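Local coordinates for putative exported protein (Bordetella pertussis Tohama I, PDB 2PFY) that binds pyroglutamic acid, probably as the periplasmic receptor of a tripartite ATP-independent transporter, at residues Ala179-Pro184 against Ala202-Pro207; Lys197-Ala202 against Glu250-Leu255; Thr44-Pro49 against Gly58-Gly63. All coordinates share one frame; numbering follows the deposited sequence.

Contact 1. Residues Ala179-Pro184 against Ala202-Pro207; sequences AMLTSP and AQAFIP. With PCA (pyroglutamic acid), chain E.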
ATOM      1  N   ALA A 179      -3.653  18.535   3.801  1.00 26.64           N
ATOM      2  CA  ALA A 179      -2.444  17.801   4.217  1.00 26.15           C
ATOM      3  C   ALA A 179      -2.624  16.291   3.967  1.00 25.56           C
ATOM      4  O   ALA A 179      -3.747  15.793   3.868  1.00 25.74           O
ATOM      5  CB  ALA A 179      -2.132  18.043   5.726  1.00 25.71           C
HETATM    6  N   MSE A 180      -1.533  15.546   3.876  1.00 24.71           N
HETATM    7  CA  MSE A 180      -1.713  14.101   3.674  1.00 24.95           C
HETATM    8  C   MSE A 180      -0.526  13.327   4.198  1.00 23.52           C
HETATM    9  O   MSE A 180       0.518  13.909   4.592  1.00 22.13           O
HETATM   10  CB  MSE A 180      -1.965  13.813   2.181  1.00 22.62           C
HETATM   11  CG  MSE A 180      -0.834  14.223   1.291  1.00 23.49           C
HETATM   12 SE   MSE A 180      -1.086  13.462  -0.464  1.00 33.68          SE
HETATM   13  CE  MSE A 180       0.616  14.185  -1.361  1.00 23.06           C
ATOM     14  N   LEU A 181      -0.688  12.010   4.198  1.00 22.37           N
ATOM     15  CA  LEU A 181       0.354  11.111   4.612  1.00 21.61           C
ATOM     16  C   LEU A 181       0.449  10.074   3.519  1.00 21.37           C
ATOM     17  O   LEU A 181      -0.564   9.435   3.170  1.00 21.29           O
ATOM     18  CB  LEU A 181       0.010  10.427   5.940  1.00 20.98           C
ATOM     19  CG  LEU A 181       0.983   9.304   6.362  1.00 23.51           C
ATOM     20  CD1 LEU A 181       1.469   9.408   7.820  1.00 25.99           C
ATOM     21  CD2 LEU A 181       0.334   7.928   6.131  1.00 25.35           C
ATOM     22  N   THR A 182       1.646   9.944   2.951  1.00 20.84           N
ATOM     23  CA  THR A 182       1.877   9.018   1.831  1.00 19.10           C
ATOM     24  C   THR A 182       3.369   8.960   1.561  1.00 19.06           C
ATOM     25  O   THR A 182       4.128   9.774   2.120  1.00 19.82           O
ATOM     26  CB  THR A 182       1.046   9.384   0.537  1.00 18.74           C
ATOM     27  OG1 THR A 182       1.095   8.295  -0.394  1.00 19.20           O
ATOM     28  CG2 THR A 182       1.527  10.700  -0.177  1.00 17.36           C
ATOM     29  N   SER A 183       3.781   8.028   0.692  1.00 18.09           N
ATOM     30  CA  SER A 183       5.180   7.832   0.373  1.00 17.00           C
ATOM     31  C   SER A 183       5.680   8.943  -0.547  1.00 16.95           C
ATOM     32  O   SER A 183       4.869   9.673  -1.205  1.00 16.06           O
ATOM     33  CB  SER A 183       5.382   6.494  -0.357  1.00 16.45           C
ATOM     34  OG  SER A 183       4.640   6.544  -1.569  1.00 16.51           O
ATOM     35  N   PRO A 184       7.010   9.045  -0.651  1.00 16.87           N
ATOM     36  CA  PRO A 184       7.580   9.888  -1.705  1.00 17.82           C
ATOM     37  C   PRO A 184       7.268   9.351  -3.119  1.00 17.60           C
ATOM     38  O   PRO A 184       7.327  10.118  -4.077  1.00 17.54           O
ATOM     39  CB  PRO A 184       9.089   9.881  -1.403  1.00 17.33           C
ATOM     40  CG  PRO A 184       9.330   8.562  -0.622  1.00 17.63           C
ATOM     41  CD  PRO A 184       8.052   8.445   0.214  1.00 17.03           C
ATOM     42  N   ALA A 202       8.666  11.046   7.810  1.00 24.64           N
ATOM     43  CA  ALA A 202       8.163  10.440   9.035  1.00 24.68           C
ATOM     44  C   ALA A 202       8.482   8.953   9.181  1.00 25.32           C
ATOM     45  O   ALA A 202       8.636   8.457  10.294  1.00 26.24           O
ATOM     46  CB  ALA A 202       6.659  10.659   9.154  1.00 24.17           C
ATOM     47  N   GLN A 203       8.578   8.242   8.055  1.00 25.40           N
ATOM     48  CA  GLN A 203       8.548   6.776   8.042  1.00 24.80           C
ATOM     49  C   GLN A 203       7.509   6.224   9.026  1.00 23.92           C
ATOM     50  O   GLN A 203       7.829   5.348   9.846  1.00 25.12           O
ATOM     51  CB  GLN A 203       9.944   6.194   8.369  1.00 25.23           C
ATOM     52  CG  GLN A 203      11.043   6.571   7.364  1.00 26.25           C
ATOM     53  CD  GLN A 203      12.375   5.878   7.634  1.00 26.77           C
ATOM     54  OE1 GLN A 203      12.445   4.640   7.834  1.00 30.76           O
ATOM     55  NE2 GLN A 203      13.443   6.666   7.624  1.00 26.87           N
ATOM     56  N   ALA A 204       6.277   6.719   8.978  1.00 22.89           N
ATOM     57  CA  ALA A 204       5.272   6.285   9.959  1.00 22.82           C
ATOM     58  C   ALA A 204       5.029   4.756   9.892  1.00 22.74           C
ATOM     59  O   ALA A 204       4.923   4.068  10.923  1.00 22.13           O
ATOM     60  CB  ALA A 204       3.979   7.038   9.777  1.00 22.98           C
ATOM     61  N   PHE A 205       4.959   4.236   8.667  1.00 22.71           N
ATOM     62  CA  PHE A 205       4.848   2.819   8.424  1.00 21.71           C
ATOM     63  C   PHE A 205       5.165   2.511   6.967  1.00 22.59           C
ATOM     64  O   PHE A 205       5.430   3.413   6.142  1.00 22.29           O
ATOM     65  CB  PHE A 205       3.442   2.287   8.822  1.00 22.01           C
ATOM     66  CG  PHE A 205       2.308   2.984   8.141  1.00 22.88           C
ATOM     67  CD1 PHE A 205       1.790   2.499   6.919  1.00 21.52           C
ATOM     68  CD2 PHE A 205       1.789   4.161   8.669  1.00 22.42           C
ATOM     69  CE1 PHE A 205       0.743   3.151   6.266  1.00 20.45           C
ATOM     70  CE2 PHE A 205       0.731   4.849   7.993  1.00 24.12           C
ATOM     71  CZ  PHE A 205       0.208   4.338   6.819  1.00 20.30           C
ATOM     72  N   ILE A 206       5.208   1.228   6.650  1.00 22.56           N
ATOM     73  CA  ILE A 206       5.433   0.878   5.268  1.00 23.17           C
ATOM     74  C   ILE A 206       4.336  -0.109   4.770  1.00 21.97           C
ATOM     75  O   ILE A 206       4.399  -1.325   5.049  1.00 21.44           O
ATOM     76  CB  ILE A 206       6.966   0.572   4.877  1.00 24.90           C
ATOM     77  CG1 ILE A 206       7.179  -0.799   4.314  1.00 25.98           C
ATOM     78  CG2 ILE A 206       8.078   1.061   5.863  1.00 22.09           C
ATOM     79  CD1 ILE A 206       6.800  -0.838   2.959  1.00 33.90           C
ATOM     80  N   PRO A 207       3.313   0.443   4.069  1.00 20.77           N
ATOM     81  CA  PRO A 207       2.150  -0.372   3.734  1.00 19.74           C
ATOM     82  C   PRO A 207       2.470  -1.216   2.510  1.00 19.58           C
ATOM     83  O   PRO A 207       3.249  -0.804   1.637  1.00 19.27           O
ATOM     84  CB  PRO A 207       1.047   0.664   3.485  1.00 19.43           C
ATOM     85  CG  PRO A 207       1.845   1.909   2.899  1.00 19.29           C
ATOM     86  CD  PRO A 207       3.210   1.836   3.559  1.00 20.18           C
TER
HETATM   87  N   PCA E 302       0.652   5.609  -1.703  1.00 22.63           N
HETATM   88  CA  PCA E 302      -0.717   5.053  -1.588  1.00 23.48           C
HETATM   89  CB  PCA E 302      -0.803   4.170  -0.368  1.00 22.44           C
HETATM   90  CG  PCA E 302       0.532   4.261   0.310  1.00 23.29           C
HETATM   91  CD  PCA E 302       1.367   5.126  -0.574  1.00 20.74           C
HETATM   92  OE  PCA E 302       2.557   5.358  -0.384  1.00 22.48           O
HETATM   93  C   PCA E 302      -1.733   6.174  -1.494  1.00 24.18           C
HETATM   94  O   PCA E 302      -2.951   6.007  -1.631  1.00 24.73           O
HETATM   95  OXT PCA E 302      -1.324   7.300  -1.274  1.00 25.49           O
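Atom OE of the bound pyroglutamic acid, its lactam oxygen, is gripped twice by S183: OG donates to it at 2.7 Å, and the backbone N at 3.1 Å with an N-H...O angle of 146°. This is the ligand pocket of a family 7 solute-binding receptor, where strand 180-182 runs into helix 184-189 and the loop 202-207 passes beside it. S183 is the N-cap of that helix; its OG also takes a hydrogen bond from T186 N, which fixes the hydroxyl close to the lactam. The helix N-terminus may help to polarise the lactam carbonyl. One residue back, T182 OG1, turned anti to its own N (chi1 -168°), donates to the carboxylate oxygen OXT at 2.8 Å, so consecutive residues hold both ends of the ligand.

L181, just before T182, points toward the loop instead. Its two methyls are split between two partners: CD1 lies 4.0 Å from A204 CB, while CD2 meets the far rim of the F205 ring obliquely, 3.6 Å from CE2. I125 of strand 124-127 and M152 of helix 147-155 also pack on L181. The same loop then reaches the ligand: P207 sets CB at the edge of the F205 ring, in its plane, and brings CG to 3.7 Å from the ligand's ring atom CG.

Contact 2. Residues Lys197-Ala202 against Glu250-Leu255; sequences KYYYDA and ELTDTL
Y199 on strand 198-201 meets T252 and L255 of helix 223-257, joining the long helix to the four-stranded sheet in which this strand lies between 124-127 and 261-264.

The apolar part is centred on the Y199 ring. L255 CD1 sits over one face in a CH-pi contact, 4.0 Å from the centroid and 15° off the ring normal; it is shifted toward the rim and comes within 3.8 Å of Y199 CG. With Y199 CG anti to the backbone N (chi1 170°), the ring lies out from the strand toward the helix. The T252 and Y199 side chains cross at about a right angle, and T252 CG2 comes obliquely to within 4.1 Å of Y199 CE2. The ring also makes an edge-to-face stack with Y126 of the adjoining strand.

The polar part runs through one water. It binds Y199 OH at 2.7 Å, donates to T252 OG1 at 2.9 Å and makes a weak, long bond to D201 OD1. T252 OG1 has its main partner in T248 O one turn earlier, and D201 OD2 forms a salt bridge with R249 on the same helix. D201 itself is the centre of an inverse gamma turn.

Within the helix, E250 O takes two donors from T254, OG1 at 2.8 Å and the backbone N at 3.0 Å, from opposite faces of its carbonyl plane.

The two sides therefore grip by shape at the inner end of the tyrosine and by a solvent bridge at its hydroxyl, so a buried ring can keep its polar tip satisfied while its face is packed.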
ATOM      1  N   LYS A 197       3.857  22.007   0.063  1.00 25.46           N
ATOM      2  CA  LYS A 197       5.186  22.622   0.153  1.00 25.82           C
ATOM      3  C   LYS A 197       6.198  21.930   1.048  1.00 24.54           C
ATOM      4  O   LYS A 197       7.401  22.040   0.814  1.00 24.57           O
ATOM      5  CB  LYS A 197       5.068  24.091   0.592  1.00 26.76           C
ATOM      6  CG  LYS A 197       5.027  25.058  -0.578  1.00 32.67           C
ATOM      7  CD  LYS A 197       3.726  24.907  -1.391  1.00 40.53           C
ATOM      8  CE  LYS A 197       4.005  24.956  -2.916  1.00 43.89           C
ATOM      9  NZ  LYS A 197       2.892  24.408  -3.758  1.00 42.06           N
ATOM     10  N   TYR A 198       5.731  21.278   2.101  1.00 22.77           N
ATOM     11  CA  TYR A 198       6.628  20.634   3.081  1.00 23.25           C
ATOM     12  C   TYR A 198       6.435  19.133   3.082  1.00 21.82           C
ATOM     13  O   TYR A 198       5.309  18.676   3.105  1.00 21.84           O
ATOM     14  CB  TYR A 198       6.342  21.167   4.502  1.00 24.39           C
ATOM     15  CG  TYR A 198       6.610  22.644   4.578  1.00 26.03           C
ATOM     16  CD1 TYR A 198       7.867  23.129   4.942  1.00 27.67           C
ATOM     17  CD2 TYR A 198       5.634  23.559   4.213  1.00 29.52           C
ATOM     18  CE1 TYR A 198       8.124  24.504   4.969  1.00 29.22           C
ATOM     19  CE2 TYR A 198       5.885  24.950   4.250  1.00 30.53           C
ATOM     20  CZ  TYR A 198       7.124  25.404   4.620  1.00 29.67           C
ATOM     21  OH  TYR A 198       7.350  26.789   4.652  1.00 31.40           O
ATOM     22  N   TYR A 199       7.535  18.385   3.085  1.00 21.11           N
ATOM     23  CA  TYR A 199       7.487  16.930   3.251  1.00 20.54           C
ATOM     24  C   TYR A 199       8.322  16.580   4.468  1.00 20.62           C
ATOM     25  O   TYR A 199       9.466  17.036   4.584  1.00 21.54           O
ATOM     26  CB  TYR A 199       8.034  16.227   1.978  1.00 20.42           C
ATOM     27  CG  TYR A 199       8.236  14.753   2.177  1.00 20.45           C
ATOM     28  CD1 TYR A 199       7.147  13.875   2.113  1.00 19.78           C
ATOM     29  CD2 TYR A 199       9.510  14.220   2.454  1.00 18.50           C
ATOM     30  CE1 TYR A 199       7.320  12.505   2.299  1.00 20.69           C
ATOM     31  CE2 TYR A 199       9.678  12.847   2.669  1.00 22.38           C
ATOM     32  CZ  TYR A 199       8.569  12.004   2.576  1.00 20.52           C
ATOM     33  OH  TYR A 199       8.711  10.647   2.792  1.00 21.86           O
ATOM     34  N   TYR A 200       7.768  15.795   5.383  1.00 20.17           N
ATOM     35  CA  TYR A 200       8.477  15.360   6.575  1.00 22.37           C
ATOM     36  C   TYR A 200       8.666  13.857   6.432  1.00 22.68           C
ATOM     37  O   TYR A 200       7.677  13.131   6.245  1.00 21.37           O
ATOM     38  CB  TYR A 200       7.677  15.708   7.883  1.00 22.99           C
ATOM     39  CG  TYR A 200       7.479  17.216   8.029  1.00 23.80           C
ATOM     40  CD1 TYR A 200       8.468  18.012   8.622  1.00 24.18           C
ATOM     41  CD2 TYR A 200       6.358  17.850   7.477  1.00 23.12           C
ATOM     42  CE1 TYR A 200       8.325  19.391   8.685  1.00 24.84           C
ATOM     43  CE2 TYR A 200       6.206  19.200   7.532  1.00 24.43           C
ATOM     44  CZ  TYR A 200       7.186  19.972   8.147  1.00 25.06           C
ATOM     45  OH  TYR A 200       7.024  21.335   8.192  1.00 26.65           O
ATOM     46  N   ASP A 201       9.925  13.415   6.528  1.00 22.80           N
ATOM     47  CA  ASP A 201      10.332  12.026   6.323  1.00 24.08           C
ATOM     48  C   ASP A 201       9.971  11.238   7.595  1.00 24.08           C
ATOM     49  O   ASP A 201      10.840  10.853   8.382  1.00 24.35           O
ATOM     50  CB  ASP A 201      11.854  11.994   6.012  1.00 23.23           C
ATOM     51  CG  ASP A 201      12.377  10.589   5.616  1.00 25.96           C
ATOM     52  OD1 ASP A 201      11.590   9.617   5.589  1.00 25.60           O
ATOM     53  OD2 ASP A 201      13.598  10.453   5.319  1.00 26.87           O
ATOM     54  N   ALA A 202       8.666  11.046   7.810  1.00 24.64           N
ATOM     55  CA  ALA A 202       8.163  10.440   9.035  1.00 24.68           C
ATOM     56  C   ALA A 202       8.482   8.953   9.181  1.00 25.32           C
ATOM     57  O   ALA A 202       8.636   8.457  10.294  1.00 26.24           O
ATOM     58  CB  ALA A 202       6.659  10.659   9.154  1.00 24.17           C
ATOM     59  N   GLU A 250      15.924   8.433  -4.113  1.00 21.88           N
ATOM     60  CA  GLU A 250      15.783   9.159  -5.390  1.00 21.43           C
ATOM     61  C   GLU A 250      14.459   9.876  -5.477  1.00 20.19           C
ATOM     62  O   GLU A 250      14.379  10.997  -6.032  1.00 20.03           O
ATOM     63  CB  GLU A 250      15.885   8.280  -6.640  1.00 22.85           C
ATOM     64  CG  GLU A 250      16.468   6.935  -6.430  1.00 30.66           C
ATOM     65  CD  GLU A 250      17.335   6.463  -7.601  1.00 36.81           C
ATOM     66  OE1 GLU A 250      16.997   6.797  -8.774  1.00 39.78           O
ATOM     67  OE2 GLU A 250      18.351   5.769  -7.332  1.00 38.43           O
ATOM     68  N   LEU A 251      13.406   9.218  -4.980  1.00 17.65           N
ATOM     69  CA  LEU A 251      12.075   9.835  -4.985  1.00 16.82           C
ATOM     70  C   LEU A 251      12.024  11.033  -4.026  1.00 16.28           C
ATOM     71  O   LEU A 251      11.457  12.057  -4.337  1.00 15.64           O
ATOM     72  CB  LEU A 251      11.002   8.782  -4.626  1.00 16.20           C
ATOM     73  CG  LEU A 251      10.871   7.691  -5.712  1.00 16.09           C
ATOM     74  CD1 LEU A 251      10.035   6.499  -5.153  1.00 14.76           C
ATOM     75  CD2 LEU A 251      10.224   8.185  -6.991  1.00 18.24           C
ATOM     76  N   THR A 252      12.632  10.888  -2.865  1.00 16.94           N
ATOM     77  CA  THR A 252      12.686  11.975  -1.873  1.00 17.78           C
ATOM     78  C   THR A 252      13.513  13.146  -2.427  1.00 18.48           C
ATOM     79  O   THR A 252      13.076  14.294  -2.338  1.00 18.66           O
ATOM     80  CB  THR A 252      13.271  11.461  -0.557  1.00 17.38           C
ATOM     81  OG1 THR A 252      12.522  10.309  -0.187  1.00 20.24           O
ATOM     82  CG2 THR A 252      13.138  12.519   0.580  1.00 17.93           C
ATOM     83  N   ASP A 253      14.658  12.849  -3.051  1.00 18.04           N
ATOM     84  CA  ASP A 253      15.484  13.907  -3.701  1.00 19.10           C
ATOM     85  C   ASP A 253      14.671  14.625  -4.778  1.00 18.40           C
ATOM     86  O   ASP A 253      14.804  15.847  -4.950  1.00 18.58           O
ATOM     87  CB  ASP A 253      16.755  13.334  -4.339  1.00 18.68           C
ATOM     88  CG  ASP A 253      17.750  12.751  -3.321  1.00 21.79           C
ATOM     89  OD1 ASP A 253      17.859  13.218  -2.163  1.00 23.91           O
ATOM     90  OD2 ASP A 253      18.488  11.811  -3.702  1.00 24.08           O
ATOM     91  N   THR A 254      13.821  13.875  -5.501  1.00 17.63           N
ATOM     92  CA  THR A 254      12.974  14.467  -6.539  1.00 16.69           C
ATOM     93  C   THR A 254      12.013  15.547  -5.995  1.00 16.43           C
ATOM     94  O   THR A 254      11.825  16.592  -6.639  1.00 17.81           O
ATOM     95  CB  THR A 254      12.202  13.383  -7.354  1.00 16.59           C
ATOM     96  OG1 THR A 254      13.144  12.523  -7.992  1.00 18.08           O
ATOM     97  CG2 THR A 254      11.306  14.026  -8.455  1.00 15.92           C
ATOM     98  N   LEU A 255      11.392  15.276  -4.847  1.00 15.80           N
ATOM     99  CA  LEU A 255      10.506  16.240  -4.192  1.00 16.26           C
ATOM    100  C   LEU A 255      11.276  17.545  -3.937  1.00 17.00           C
ATOM    101  O   LEU A 255      10.779  18.617  -4.268  1.00 17.10           O
ATOM    102  CB  LEU A 255      10.026  15.665  -2.839  1.00 17.03           C
ATOM    103  CG  LEU A 255       9.229  14.337  -2.915  1.00 13.91           C
ATOM    104  CD1 LEU A 255       8.861  13.927  -1.509  1.00 17.43           C
ATOM    105  CD2 LEU A 255       7.938  14.453  -3.809  1.00 18.01           C
TER
HETATM  106  O   HOH W   1      11.233   9.720   2.338  1.00 25.51           O

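Contact 3. Residues Thr44-Pro49 against Gly58-Gly63; sequences TLLKRP and GVVQIG. With PCA (pyroglutamic acid), chain E.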
ATOM      1  N   THR A  44      -8.720   2.693 -13.241  1.00 19.50           N
ATOM      2  CA  THR A  44      -9.785   3.035 -14.196  1.00 21.29           C
ATOM      3  C   THR A  44     -10.854   1.945 -14.303  1.00 20.97           C
ATOM      4  O   THR A  44     -11.969   2.226 -14.732  1.00 20.08           O
ATOM      5  CB  THR A  44      -9.218   3.370 -15.597  1.00 21.33           C
ATOM      6  OG1 THR A  44      -8.434   2.267 -16.058  1.00 24.09           O
ATOM      7  CG2 THR A  44      -8.296   4.559 -15.481  1.00 23.21           C
ATOM      8  N   LEU A  45     -10.502   0.709 -13.949  1.00 20.37           N
ATOM      9  CA  LEU A  45     -11.422  -0.411 -14.030  1.00 20.83           C
ATOM     10  C   LEU A  45     -12.131  -0.589 -12.680  1.00 19.78           C
ATOM     11  O   LEU A  45     -13.345  -0.617 -12.597  1.00 20.43           O
ATOM     12  CB  LEU A  45     -10.623  -1.682 -14.398  1.00 21.82           C
ATOM     13  CG  LEU A  45     -11.242  -2.931 -14.953  1.00 24.27           C
ATOM     14  CD1 LEU A  45     -12.353  -2.545 -15.941  1.00 25.13           C
ATOM     15  CD2 LEU A  45     -10.122  -3.763 -15.641  1.00 22.04           C
ATOM     16  N   LEU A  46     -11.358  -0.729 -11.628  1.00 18.72           N
ATOM     17  CA  LEU A  46     -11.845  -0.850 -10.258  1.00 19.03           C
ATOM     18  C   LEU A  46     -11.055   0.098  -9.367  1.00 18.65           C
ATOM     19  O   LEU A  46      -9.846   0.157  -9.475  1.00 18.93           O
ATOM     20  CB  LEU A  46     -11.592  -2.282  -9.725  1.00 17.82           C
ATOM     21  CG  LEU A  46     -12.452  -3.387 -10.370  1.00 16.68           C
ATOM     22  CD1 LEU A  46     -11.856  -4.755 -10.195  1.00 15.81           C
ATOM     23  CD2 LEU A  46     -13.848  -3.359  -9.762  1.00 17.57           C
ATOM     24  N   LYS A  47     -11.740   0.783  -8.451  1.00 19.41           N
ATOM     25  CA  LYS A  47     -11.090   1.632  -7.453  1.00 20.28           C
ATOM     26  C   LYS A  47     -10.645   0.756  -6.285  1.00 20.26           C
ATOM     27  O   LYS A  47     -11.158  -0.357  -6.096  1.00 20.14           O
ATOM     28  CB  LYS A  47     -12.086   2.696  -6.974  1.00 21.63           C
ATOM     29  CG  LYS A  47     -12.487   3.649  -8.123  1.00 22.08           C
ATOM     30  CD  LYS A  47     -13.497   4.671  -7.682  1.00 27.66           C
ATOM     31  CE  LYS A  47     -13.747   5.693  -8.846  1.00 29.75           C
ATOM     32  NZ  LYS A  47     -14.492   5.071  -9.971  1.00 34.99           N
ATOM     33  N   ARG A  48      -9.713   1.262  -5.494  1.00 19.41           N
ATOM     34  CA  ARG A  48      -9.139   0.513  -4.384  1.00 20.15           C
ATOM     35  C   ARG A  48     -10.157  -0.277  -3.538  1.00 20.46           C
ATOM     36  O   ARG A  48      -9.927  -1.443  -3.299  1.00 19.38           O
ATOM     37  CB  ARG A  48      -8.304   1.437  -3.487  1.00 19.90           C
ATOM     38  CG  ARG A  48      -7.754   0.792  -2.227  1.00 19.10           C
ATOM     39  CD  ARG A  48      -6.867   1.797  -1.442  1.00 20.21           C
ATOM     40  NE  ARG A  48      -5.571   2.014  -2.087  1.00 19.51           N
ATOM     41  CZ  ARG A  48      -4.806   3.089  -1.882  1.00 20.48           C
ATOM     42  NH1 ARG A  48      -5.224   4.044  -1.050  1.00 20.10           N
ATOM     43  NH2 ARG A  48      -3.629   3.223  -2.501  1.00 16.60           N
ATOM     44  N   PRO A  49     -11.239   0.381  -3.044  1.00 21.21           N
ATOM     45  CA  PRO A  49     -12.217  -0.345  -2.236  1.00 22.16           C
ATOM     46  C   PRO A  49     -13.010  -1.407  -3.011  1.00 21.26           C
ATOM     47  O   PRO A  49     -13.702  -2.196  -2.381  1.00 21.48           O
ATOM     48  CB  PRO A  49     -13.207   0.757  -1.775  1.00 22.35           C
ATOM     49  CG  PRO A  49     -12.556   2.027  -2.064  1.00 23.97           C
ATOM     50  CD  PRO A  49     -11.608   1.809  -3.188  1.00 21.69           C
ATOM     51  N   GLY A  58     -15.196 -11.919 -10.535  1.00 21.55           N
ATOM     52  CA  GLY A  58     -14.770 -12.106 -11.913  1.00 20.72           C
ATOM     53  C   GLY A  58     -14.940 -10.889 -12.822  1.00 20.84           C
ATOM     54  O   GLY A  58     -15.022 -11.015 -14.035  1.00 20.12           O
ATOM     55  N   VAL A  59     -14.987  -9.694 -12.247  1.00 20.15           N
ATOM     56  CA  VAL A  59     -14.902  -8.496 -13.072  1.00 19.38           C
ATOM     57  C   VAL A  59     -13.533  -8.561 -13.726  1.00 19.04           C
ATOM     58  O   VAL A  59     -13.379  -8.277 -14.910  1.00 19.07           O
ATOM     59  CB  VAL A  59     -15.008  -7.248 -12.176  1.00 19.54           C
ATOM     60  CG1 VAL A  59     -14.658  -6.005 -12.927  1.00 21.27           C
ATOM     61  CG2 VAL A  59     -16.439  -7.172 -11.605  1.00 20.53           C
ATOM     62  N   VAL A  60     -12.540  -8.937 -12.914  1.00 18.29           N
ATOM     63  CA  VAL A  60     -11.214  -9.216 -13.385  1.00 17.73           C
ATOM     64  C   VAL A  60     -10.823 -10.561 -12.808  1.00 18.01           C
ATOM     65  O   VAL A  60     -11.377 -10.997 -11.793  1.00 17.81           O
ATOM     66  CB  VAL A  60     -10.192  -8.104 -12.905  1.00 17.98           C
ATOM     67  CG1 VAL A  60     -10.574  -6.744 -13.513  1.00 18.15           C
ATOM     68  CG2 VAL A  60     -10.189  -7.969 -11.398  1.00 16.34           C
ATOM     69  N   GLN A  61      -9.834 -11.189 -13.430  1.00 17.48           N
ATOM     70  CA  GLN A  61      -9.280 -12.440 -12.907  1.00 17.60           C
ATOM     71  C   GLN A  61      -8.190 -12.226 -11.898  1.00 17.97           C
ATOM     72  O   GLN A  61      -7.880 -13.134 -11.098  1.00 17.94           O
ATOM     73  CB  GLN A  61      -8.761 -13.311 -14.054  1.00 17.35           C
ATOM     74  CG  GLN A  61      -9.840 -13.791 -14.991  1.00 19.95           C
ATOM     75  CD  GLN A  61     -10.100 -12.784 -16.096  1.00 26.56           C
ATOM     76  OE1 GLN A  61      -9.501 -11.734 -16.116  1.00 24.96           O
ATOM     77  NE2 GLN A  61     -11.044 -13.101 -17.024  1.00 32.10           N
ATOM     78  N   ILE A  62      -7.617 -11.008 -11.889  1.00 17.27           N
ATOM     79  CA  ILE A  62      -6.477 -10.741 -11.049  1.00 16.48           C
ATOM     80  C   ILE A  62      -6.385  -9.223 -10.841  1.00 16.42           C
ATOM     81  O   ILE A  62      -6.820  -8.413 -11.714  1.00 16.55           O
ATOM     82  CB  ILE A  62      -5.191 -11.352 -11.710  1.00 16.76           C
ATOM     83  CG1 ILE A  62      -3.993 -11.364 -10.743  1.00 16.35           C
ATOM     84  CG2 ILE A  62      -4.899 -10.671 -13.118  1.00 16.19           C
ATOM     85  CD1 ILE A  62      -2.750 -12.171 -11.273  1.00 17.27           C
ATOM     86  N   GLY A  63      -5.855  -8.807  -9.705  1.00 17.29           N
ATOM     87  CA  GLY A  63      -5.756  -7.364  -9.492  1.00 18.75           C
ATOM     88  C   GLY A  63      -4.746  -7.007  -8.430  1.00 19.49           C
ATOM     89  O   GLY A  63      -4.424  -7.815  -7.564  1.00 18.25           O
TER
HETATM   90  N   PCA E 302       0.652   5.609  -1.703  1.00 22.63           N
HETATM   91  CA  PCA E 302      -0.717   5.053  -1.588  1.00 23.48           C
HETATM   92  CB  PCA E 302      -0.803   4.170  -0.368  1.00 22.44           C
HETATM   93  CG  PCA E 302       0.532   4.261   0.310  1.00 23.29           C
HETATM   94  CD  PCA E 302       1.367   5.126  -0.574  1.00 20.74           C
HETATM   95  OE  PCA E 302       2.557   5.358  -0.384  1.00 22.48           O
HETATM   96  C   PCA E 302      -1.733   6.174  -1.494  1.00 24.18           C
HETATM   97  O   PCA E 302      -2.951   6.007  -1.631  1.00 24.73           O
HETATM   98  OXT PCA E 302      -1.324   7.300  -1.274  1.00 25.49           O
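A β-α-β crossover from strand 35-40 through helix 51-57 to the parallel strand 62-66 is drawn together where L45 and L46, ahead of the helix, meet V59 and V60, just past it. The contact is wholly apolar. V60 is shared between both leucines: its CG1 lies 3.7 Å from L45 CD2, the two side chains sliding past each other in opposite directions, while its CG2 meets L46 CD1 tip to tip at 3.8 Å. L46 CD1 is in turn touched by V59 CG1 at 4.1 Å, so this methyl touches both valines. L46 and V60 are buried, whereas V59 stands at the exposed border. G58, with positive phi, ends helix 51-57 in a Schellman motif just before the two valines.

Two residues beyond L46, the same loop supplies R48 to the pyroglutamic acid pocket. Its chain runs extended and then bends at chi3 (-74°), bringing the guanidinium edge up to the carboxylate, near its own plane. NH1 and NH2 both donate to ligand atom O, at 3.1 and 3.0 Å, forking onto one oxygen. A salt bridge from R48 NE to E9 and a hydrogen bond from NH1 to Y145 O hold the group in that pose.

Around the hydrophobic cluster, helix 51-57 closes over it with V51 on L46 and V55 on V60; T5 of strand 2-7 touches L45, and strand 62-66 continues from here into the five-stranded sheet, I62 pairing with T7 and G63 with I212.

Contacts 1 and 2 are neighbours, centres about 10 Å apart, and reach the same four-stranded sheet: they share A202, and P184 of contact 1 packs on Y199, L251, T252 and L255 of contact 2. Both are buried. Contact 3, on the other side of the chain's centre, belongs to the five-stranded sheet and is only partly buried; its centre lies about 25 Å from that of contact 1, yet both touch the ligand, consistent with the two-lobed closure of periplasmic receptors. Chemistry follows place: contacts 1 and 3 combine apolar packing with ligand hydrogen bonds, whereas contact 2, away from the ligand, relies on an aromatic face and a bridging water.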